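Local coordinates for periplasmic binding protein/LacI transcriptional regulator (PDB 4YLE), which probably binds a sugar-like solute in the periplasm and delivers it to an ABC transporter for uptake, at residues Pro144-Gly149 with Gln180-Gly185; Ala150-Asp155 with Pro310-Thr315. One frame throughout, in Å; residues are numbered along the deposited sequence.

Interaction 1 of 2, residues Pro144-Gly149 with Gln180-Gly185; sequences PDNRKG and QQRTAG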
ATOM      1  N   PRO A 144       2.850   2.289  -7.812  1.00 17.02           N
ATOM      2  CA  PRO A 144       3.024   1.066  -8.588  1.00 16.26           C
ATOM      3  C   PRO A 144       1.768   0.525  -9.229  1.00 17.96           C
ATOM      4  O   PRO A 144       0.637   0.826  -8.850  1.00 23.80           O
ATOM      5  CB  PRO A 144       3.520   0.088  -7.545  1.00 19.68           C
ATOM      6  CG  PRO A 144       2.809   0.505  -6.308  1.00 18.21           C
ATOM      7  CD  PRO A 144       2.866   2.013  -6.369  1.00 18.31           C
ATOM      8  N   ASP A 145       2.009  -0.357 -10.188  1.00 20.81           N
ATOM      9  CA  ASP A 145       0.956  -1.167 -10.760  1.00 18.39           C
ATOM     10  C   ASP A 145       0.863  -2.401  -9.864  1.00 19.01           C
ATOM     11  O   ASP A 145       1.704  -3.313  -9.948  1.00 21.69           O
ATOM     12  CB  ASP A 145       1.270  -1.540 -12.208  1.00 19.80           C
ATOM     13  CG  ASP A 145       0.199  -2.408 -12.837  1.00 24.43           C
ATOM     14  OD1 ASP A 145      -0.402  -3.225 -12.110  1.00 24.49           O
ATOM     15  OD2 ASP A 145      -0.045  -2.301 -14.076  1.00 28.67           O
ATOM     16  N   ASN A 146      -0.109  -2.407  -8.962  1.00 22.44           N
ATOM     17  CA  ASN A 146      -0.181  -3.459  -7.971  1.00 18.84           C
ATOM     18  C   ASN A 146      -0.661  -4.793  -8.550  1.00 17.33           C
ATOM     19  O   ASN A 146      -0.527  -5.812  -7.901  1.00 19.07           O
ATOM     20  CB  ASN A 146      -1.089  -3.042  -6.807  1.00 20.04           C
ATOM     21  CG  ASN A 146      -0.381  -2.108  -5.846  1.00 19.75           C
ATOM     22  OD1 ASN A 146       0.543  -2.526  -5.150  1.00 19.31           O
ATOM     23  ND2 ASN A 146      -0.770  -0.843  -5.831  1.00 19.82           N
ATOM     24  N   ARG A 147      -1.258  -4.776  -9.735  1.00 20.61           N
ATOM     25  CA  ARG A 147      -1.719  -6.033 -10.339  1.00 19.49           C
ATOM     26  C   ARG A 147      -0.493  -6.761 -10.879  1.00 21.02           C
ATOM     27  O   ARG A 147      -0.279  -7.930 -10.595  1.00 21.74           O
ATOM     28  CB  ARG A 147      -2.759  -5.768 -11.419  1.00 22.96           C
ATOM     29  CG  ARG A 147      -3.440  -7.013 -11.977  1.00 22.51           C
ATOM     30  CD  ARG A 147      -4.605  -6.699 -12.915  1.00 23.91           C
ATOM     31  NE  ARG A 147      -5.357  -7.926 -13.182  1.00 23.54           N
ATOM     32  CZ  ARG A 147      -6.619  -7.987 -13.584  1.00 25.41           C
ATOM     33  NH1 ARG A 147      -7.323  -6.886 -13.816  1.00 26.57           N
ATOM     34  NH2 ARG A 147      -7.176  -9.179 -13.772  1.00 26.87           N
ATOM     35  N   LYS A 148       0.354  -6.037 -11.607  1.00 19.34           N
ATOM     36  CA  LYS A 148       1.625  -6.619 -12.048  1.00 21.28           C
ATOM     37  C   LYS A 148       2.512  -7.022 -10.881  1.00 19.48           C
ATOM     38  O   LYS A 148       3.187  -8.044 -10.950  1.00 23.35           O
ATOM     39  CB  LYS A 148       2.390  -5.633 -12.937  1.00 21.39           C
ATOM     40  CG  LYS A 148       1.755  -5.365 -14.283  1.00 24.22           C
ATOM     41  CD  LYS A 148       2.564  -4.344 -15.056  1.00 23.46           C
ATOM     42  CE  LYS A 148       1.943  -4.057 -16.443  1.00 30.87           C
ATOM     43  NZ  LYS A 148       2.696  -3.028 -17.228  1.00 33.79           N
ATOM     44  N   GLY A 149       2.542  -6.199  -9.816  1.00 18.20           N
ATOM     45  CA  GLY A 149       3.343  -6.496  -8.651  1.00 17.55           C
ATOM     46  C   GLY A 149       2.915  -7.800  -7.992  1.00 17.67           C
ATOM     47  O   GLY A 149       3.739  -8.695  -7.813  1.00 19.52           O
ATOM     48  N   GLN A 180      -7.574  -4.173  -4.137  1.00 19.53           N
ATOM     49  CA  GLN A 180      -8.261  -4.846  -5.220  1.00 18.51           C
ATOM     50  C   GLN A 180      -7.326  -5.320  -6.288  1.00 23.16           C
ATOM     51  O   GLN A 180      -7.471  -6.417  -6.811  1.00 21.53           O
ATOM     52  CB  GLN A 180      -9.309  -3.905  -5.822  1.00 25.92           C
ATOM     53  CG  GLN A 180     -10.379  -3.537  -4.837  1.00 26.24           C
ATOM     54  CD  GLN A 180     -11.173  -2.306  -5.233  1.00 45.03           C
ATOM     55  OE1 GLN A 180     -11.002  -1.751  -6.322  1.00 45.03           O
ATOM     56  NE2 GLN A 180     -12.039  -1.860  -4.333  1.00 48.41           N
ATOM     57  N   GLN A 181      -6.347  -4.495  -6.623  1.00 20.83           N
ATOM     58  CA  GLN A 181      -5.447  -4.842  -7.708  1.00 22.11           C
ATOM     59  C   GLN A 181      -4.463  -5.924  -7.294  1.00 18.47           C
ATOM     60  O   GLN A 181      -4.075  -6.742  -8.134  1.00 18.56           O
ATOM     61  CB  GLN A 181      -4.738  -3.593  -8.183  1.00 21.51           C
ATOM     62  CG  GLN A 181      -5.731  -2.606  -8.782  1.00 21.27           C
ATOM     63  CD  GLN A 181      -6.468  -3.205  -9.971  1.00 33.03           C
ATOM     64  OE1 GLN A 181      -7.673  -3.512  -9.917  1.00 39.96           O
ATOM     65  NE2 GLN A 181      -5.731  -3.435 -11.024  1.00 26.18           N
ATOM     66  N   ARG A 182      -4.084  -5.975  -6.012  1.00 17.04           N
ATOM     67  CA  ARG A 182      -3.224  -7.078  -5.574  1.00 18.60           C
ATOM     68  C   ARG A 182      -3.995  -8.373  -5.603  1.00 17.35           C
ATOM     69  O   ARG A 182      -3.484  -9.396  -6.044  1.00 17.48           O
ATOM     70  CB  ARG A 182      -2.656  -6.842  -4.167  1.00 15.43           C
ATOM     71  CG  ARG A 182      -1.612  -5.742  -4.241  1.00 16.67           C
ATOM     72  CD  ARG A 182      -0.901  -5.506  -2.930  1.00 17.11           C
ATOM     73  NE  ARG A 182      -0.390  -4.150  -2.977  1.00 14.60           N
ATOM     74  CZ  ARG A 182      -0.154  -3.391  -1.921  1.00 16.76           C
ATOM     75  NH1 ARG A 182      -0.347  -3.866  -0.694  1.00 14.04           N
ATOM     76  NH2 ARG A 182       0.284  -2.155  -2.102  1.00 16.99           N
ATOM     77  N   THR A 183      -5.233  -8.341  -5.132  1.00 16.54           N
ATOM     78  CA  THR A 183      -6.025  -9.551  -5.200  1.00 16.13           C
ATOM     79  C   THR A 183      -6.167 -10.016  -6.663  1.00 17.42           C
ATOM     80  O   THR A 183      -6.052 -11.200  -6.961  1.00 19.08           O
ATOM     81  CB  THR A 183      -7.410  -9.349  -4.525  1.00 16.64           C
ATOM     82  OG1 THR A 183      -7.182  -9.213  -3.103  1.00 16.94           O
ATOM     83  CG2 THR A 183      -8.356 -10.537  -4.811  1.00 20.99           C
ATOM     84  N   ALA A 184      -6.390  -9.090  -7.578  1.00 18.06           N
ATOM     85  CA  ALA A 184      -6.529  -9.457  -8.975  1.00 19.33           C
ATOM     86  C   ALA A 184      -5.235 -10.063  -9.546  1.00 21.35           C
ATOM     87  O   ALA A 184      -5.287 -11.067 -10.253  1.00 21.15           O
ATOM     88  CB  ALA A 184      -6.960  -8.232  -9.785  1.00 20.38           C
ATOM     89  N   GLY A 185      -4.076  -9.465  -9.227  1.00 18.23           N
ATOM     90  CA  GLY A 185      -2.792 -10.024  -9.649  1.00 23.93           C
ATOM     91  C   GLY A 185      -2.563 -11.424  -9.101  1.00 22.90           C
ATOM     92  O   GLY A 185      -2.092 -12.317  -9.814  1.00 19.69           O
TER
HETATM   93  O   HOH W   1      -3.478  -2.397 -11.357  1.00 35.24           O
HETATM   94  O   HOH W   2       0.631   0.492  -3.559  1.00 17.45           O
HETATM   95  O   HOH W   3      -6.477  -4.076 -13.824  1.00 26.98           O
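Asn146 OD1 takes two bonds from the guanidinium of Arg182. Arg182 NE lies 2.9 Å and Arg182 NH2 3.1 Å from Asn146 OD1. Both nitrogens come from one face of the amide, well above its plane, while OD1 lies in the plane of the guanidinium. The side-on grip fixes the rotation of the arginine head. Arg182 NH1 hydrogen-bonds to Gly230 O and to a bound unknown ligand, consistent with a place at the solute cleft. Water 2 bridges Asn146 ND2 and, weakly, Arg182 NH2.

Arg147 runs past the other helix with its CG anti to the backbone N (chi1 -172°). Ala184 CB sits over the centre of its guanidinium, 3.8 Å from Arg147 CZ. Arg147 NE forms a salt bridge with Asp188. Gln181 NE2 lies 3.8 Å from Arg147 CB and shares water 3 with Arg147 NH1. Gly185 CA is 3.4 Å from Arg147 O, and Arg147 CA is 3.3 Å from Gln181 O, both CH...O contacts. Asp145 OD1 caps the helix, accepting from Lys148 N and, weakly, Arg147 N. The packed first turn of helix 146-160 and early turns of helix 177-193 probably lie beside the solute cleft, as in periplasmic binding proteins.

Interaction 2 of 2, residues Ala150-Asp155 with Pro310-Thr315; sequences ARKVGD and PVDLVT
Lys152 and Leu313 carry most of this contact, with Val311 next. They join helix 146-160 to strand 308-314, the last strand of the chain, in the periplasmic binding protein fold. The helix and strand segments run in roughly the same direction, 35° apart, with their axes 8.0 Å apart at the closest point.

Lys152 leaves the helix with CG anti to its carbonyl carbon (chi1 -73°). Beyond CG the chain is extended, and it passes beside the carbonyl of Val311. Lys152 CE is 3.5 Å from Val311 O. Lys152 NZ bonds to Val311 O at 2.7 Å, in the plane of the carbonyl, with a C=O...N angle of 160°. The ammonium group therefore holds a backbone oxygen within strand 308-314. The Asp312 side chain lies alongside the lysine and points the same way, but the salt bridge is long, 3.8 Å from Lys152 NZ to Asp312 OD1. The other carboxylate oxygen, OD2, bonds to Tyr278 OH.

Leu313 faces the helix. Its CD1 touches the backbone at Val153 CA, 4.0 Å away, and meets Val153 CG2 at 4.3 Å. Val153 and Val311 both also pack on Ala275 of the adjoining strand 274-276, and Tyr156 of the same helix also touches Leu313. Water 4 links the two segments: it accepts from Lys152 NZ at 2.8 Å and from Leu313 N at 3.0 Å.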
ATOM      1  N   ALA A 150       1.628  -7.915  -7.674  1.00 15.95           N
ATOM      2  CA  ALA A 150       1.086  -9.125  -7.063  1.00 15.29           C
ATOM      3  C   ALA A 150       1.270 -10.324  -7.991  1.00 18.64           C
ATOM      4  O   ALA A 150       1.507 -11.413  -7.528  1.00 19.89           O
ATOM      5  CB  ALA A 150      -0.389  -8.930  -6.710  1.00 17.39           C
ATOM      6  N   ARG A 151       1.185 -10.102  -9.301  1.00 18.73           N
ATOM      7  CA  ARG A 151       1.364 -11.186 -10.282  1.00 18.62           C
ATOM      8  C   ARG A 151       2.766 -11.758 -10.195  1.00 28.52           C
ATOM      9  O   ARG A 151       2.939 -12.973 -10.299  1.00 26.51           O
ATOM     10  CB  ARG A 151       1.098 -10.689 -11.695  1.00 21.13           C
ATOM     11  CG  ARG A 151       1.302 -11.743 -12.840  1.00 24.15           C
ATOM     12  CD  ARG A 151       0.320 -12.882 -12.757  1.00 29.23           C
ATOM     13  NE  ARG A 151       0.632 -13.936 -13.734  1.00 31.24           N
ATOM     14  CZ  ARG A 151       0.139 -13.996 -14.968  1.00 44.22           C
ATOM     15  NH1 ARG A 151      -0.721 -13.081 -15.403  1.00 34.72           N
ATOM     16  NH2 ARG A 151       0.501 -14.985 -15.772  1.00 38.92           N
ATOM     17  N   LYS A 152       3.773 -10.895 -10.023  1.00 19.55           N
ATOM     18  CA  LYS A 152       5.140 -11.389  -9.815  1.00 25.31           C
ATOM     19  C   LYS A 152       5.222 -12.346  -8.618  1.00 19.92           C
ATOM     20  O   LYS A 152       5.846 -13.401  -8.702  1.00 22.85           O
ATOM     21  CB  LYS A 152       6.113 -10.236  -9.580  1.00 26.55           C
ATOM     22  CG  LYS A 152       6.432  -9.413 -10.806  1.00 35.29           C
ATOM     23  CD  LYS A 152       7.458  -8.346 -10.467  1.00 28.64           C
ATOM     24  CE  LYS A 152       7.948  -7.649 -11.731  1.00 37.83           C
ATOM     25  NZ  LYS A 152       9.201  -6.858 -11.494  1.00 37.95           N
ATOM     26  N   VAL A 153       4.646 -11.934  -7.485  1.00 19.80           N
ATOM     27  CA  VAL A 153       4.674 -12.719  -6.257  1.00 16.55           C
ATOM     28  C   VAL A 153       3.895 -14.012  -6.473  1.00 22.01           C
ATOM     29  O   VAL A 153       4.395 -15.086  -6.190  1.00 20.87           O
ATOM     30  CB  VAL A 153       4.108 -11.929  -5.087  1.00 16.12           C
ATOM     31  CG1 VAL A 153       4.077 -12.781  -3.806  1.00 17.69           C
ATOM     32  CG2 VAL A 153       4.964 -10.638  -4.901  1.00 15.82           C
ATOM     33  N   GLY A 154       2.686 -13.895  -7.002  1.00 20.35           N
ATOM     34  CA  GLY A 154       1.879 -15.060  -7.319  1.00 19.55           C
ATOM     35  C   GLY A 154       2.562 -16.058  -8.252  1.00 20.82           C
ATOM     36  O   GLY A 154       2.448 -17.293  -8.055  1.00 23.92           O
ATOM     37  N   ASP A 155       3.261 -15.553  -9.272  1.00 20.63           N
ATOM     38  CA  ASP A 155       3.974 -16.425 -10.216  1.00 24.01           C
ATOM     39  C   ASP A 155       5.059 -17.245  -9.542  1.00 25.33           C
ATOM     40  O   ASP A 155       5.249 -18.411  -9.885  1.00 28.44           O
ATOM     41  CB  ASP A 155       4.614 -15.608 -11.358  1.00 29.60           C
ATOM     42  CG  ASP A 155       3.605 -15.147 -12.401  1.00 30.96           C
ATOM     43  OD1 ASP A 155       2.474 -15.675 -12.432  1.00 28.92           O
ATOM     44  OD2 ASP A 155       3.960 -14.248 -13.196  1.00 28.68           O
ATOM     45  N   PRO A 310       8.434   1.209  -9.744  1.00 18.30           N
ATOM     46  CA  PRO A 310       8.567  -0.230  -9.990  1.00 23.82           C
ATOM     47  C   PRO A 310       8.254  -1.110  -8.790  1.00 20.93           C
ATOM     48  O   PRO A 310       8.231  -0.658  -7.657  1.00 19.10           O
ATOM     49  CB  PRO A 310      10.039  -0.376 -10.371  1.00 21.76           C
ATOM     50  CG  PRO A 310      10.710   0.738  -9.611  1.00 24.73           C
ATOM     51  CD  PRO A 310       9.746   1.869  -9.642  1.00 24.61           C
ATOM     52  N   VAL A 311       8.015  -2.386  -9.078  1.00 22.40           N
ATOM     53  CA  VAL A 311       7.844  -3.396  -8.043  1.00 19.31           C
ATOM     54  C   VAL A 311       8.731  -4.607  -8.371  1.00 21.76           C
ATOM     55  O   VAL A 311       8.675  -5.129  -9.470  1.00 28.02           O
ATOM     56  CB  VAL A 311       6.401  -3.850  -7.951  1.00 16.31           C
ATOM     57  CG1 VAL A 311       6.273  -4.926  -6.880  1.00 18.38           C
ATOM     58  CG2 VAL A 311       5.494  -2.696  -7.630  1.00 17.69           C
ATOM     59  N   ASP A 312       9.559  -5.030  -7.427  1.00 21.00           N
ATOM     60  CA  ASP A 312      10.402  -6.200  -7.648  1.00 22.31           C
ATOM     61  C   ASP A 312      10.109  -7.318  -6.674  1.00 20.68           C
ATOM     62  O   ASP A 312       9.878  -7.100  -5.489  1.00 19.83           O
ATOM     63  CB  ASP A 312      11.864  -5.826  -7.538  1.00 28.17           C
ATOM     64  CG  ASP A 312      12.287  -4.890  -8.635  1.00 29.24           C
ATOM     65  OD1 ASP A 312      12.216  -5.306  -9.801  1.00 33.67           O
ATOM     66  OD2 ASP A 312      12.650  -3.744  -8.327  1.00 27.66           O
ATOM     67  N   LEU A 313      10.162  -8.533  -7.208  1.00 22.52           N
ATOM     68  CA  LEU A 313      10.029  -9.732  -6.410  1.00 19.68           C
ATOM     69  C   LEU A 313      11.216  -9.876  -5.465  1.00 24.46           C
ATOM     70  O   LEU A 313      12.366  -9.634  -5.863  1.00 23.21           O
ATOM     71  CB  LEU A 313       9.934 -10.928  -7.340  1.00 21.71           C
ATOM     72  CG  LEU A 313       9.959 -12.327  -6.736  1.00 23.76           C
ATOM     73  CD1 LEU A 313       8.704 -12.568  -5.984  1.00 20.64           C
ATOM     74  CD2 LEU A 313      10.095 -13.339  -7.839  1.00 33.62           C
ATOM     75  N   VAL A 314      10.928 -10.227  -4.215  1.00 22.03           N
ATOM     76  CA  VAL A 314      11.947 -10.518  -3.219  1.00 25.57           C
ATOM     77  C   VAL A 314      11.726 -11.914  -2.657  1.00 25.88           C
ATOM     78  O   VAL A 314      10.642 -12.227  -2.195  1.00 24.28           O
ATOM     79  CB  VAL A 314      11.930  -9.515  -2.096  1.00 21.89           C
ATOM     80  CG1 VAL A 314      13.002  -9.840  -1.062  1.00 31.99           C
ATOM     81  CG2 VAL A 314      12.124  -8.109  -2.666  1.00 25.27           C
ATOM     82  N   THR A 315      12.780 -12.727  -2.733  1.00 29.52           N
ATOM     83  CA  THR A 315      12.795 -14.072  -2.171  1.00 30.02           C
ATOM     84  C   THR A 315      14.064 -14.278  -1.332  1.00 36.17           C
ATOM     85  O   THR A 315      14.777 -13.316  -1.058  1.00 32.73           O
ATOM     86  CB  THR A 315      12.775 -15.126  -3.258  1.00 32.87           C
ATOM     87  OG1 THR A 315      13.962 -14.990  -4.040  1.00 35.43           O
ATOM     88  CG2 THR A 315      11.568 -14.947  -4.135  1.00 28.58           C
TER
HETATM   89  O   HOH W   4      10.729  -8.777 -10.125  1.00 39.60           O

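Overall arrangement
From the N terminus, the chain reaches strand 141-144 of the seven-stranded sheet and passes into helix 146-160. The start of this helix enters interaction 1 and its next turns enter interaction 2. The chain then runs through strand 166-171 to helix 177-193, where interaction 1 closes a loop of 30 residues. Another 124 residues follow, including the rest of the four-stranded parallel sheet, before strand 308-314 closes interaction 2. The two loops cross, since their segments alternate. Helix 146-160 thus lies between helix 177-193 and the C-terminal strand. The contacts also touch directly: Ala150 CB packs on Arg182 O, and Pro144 and Gly149 on Val311.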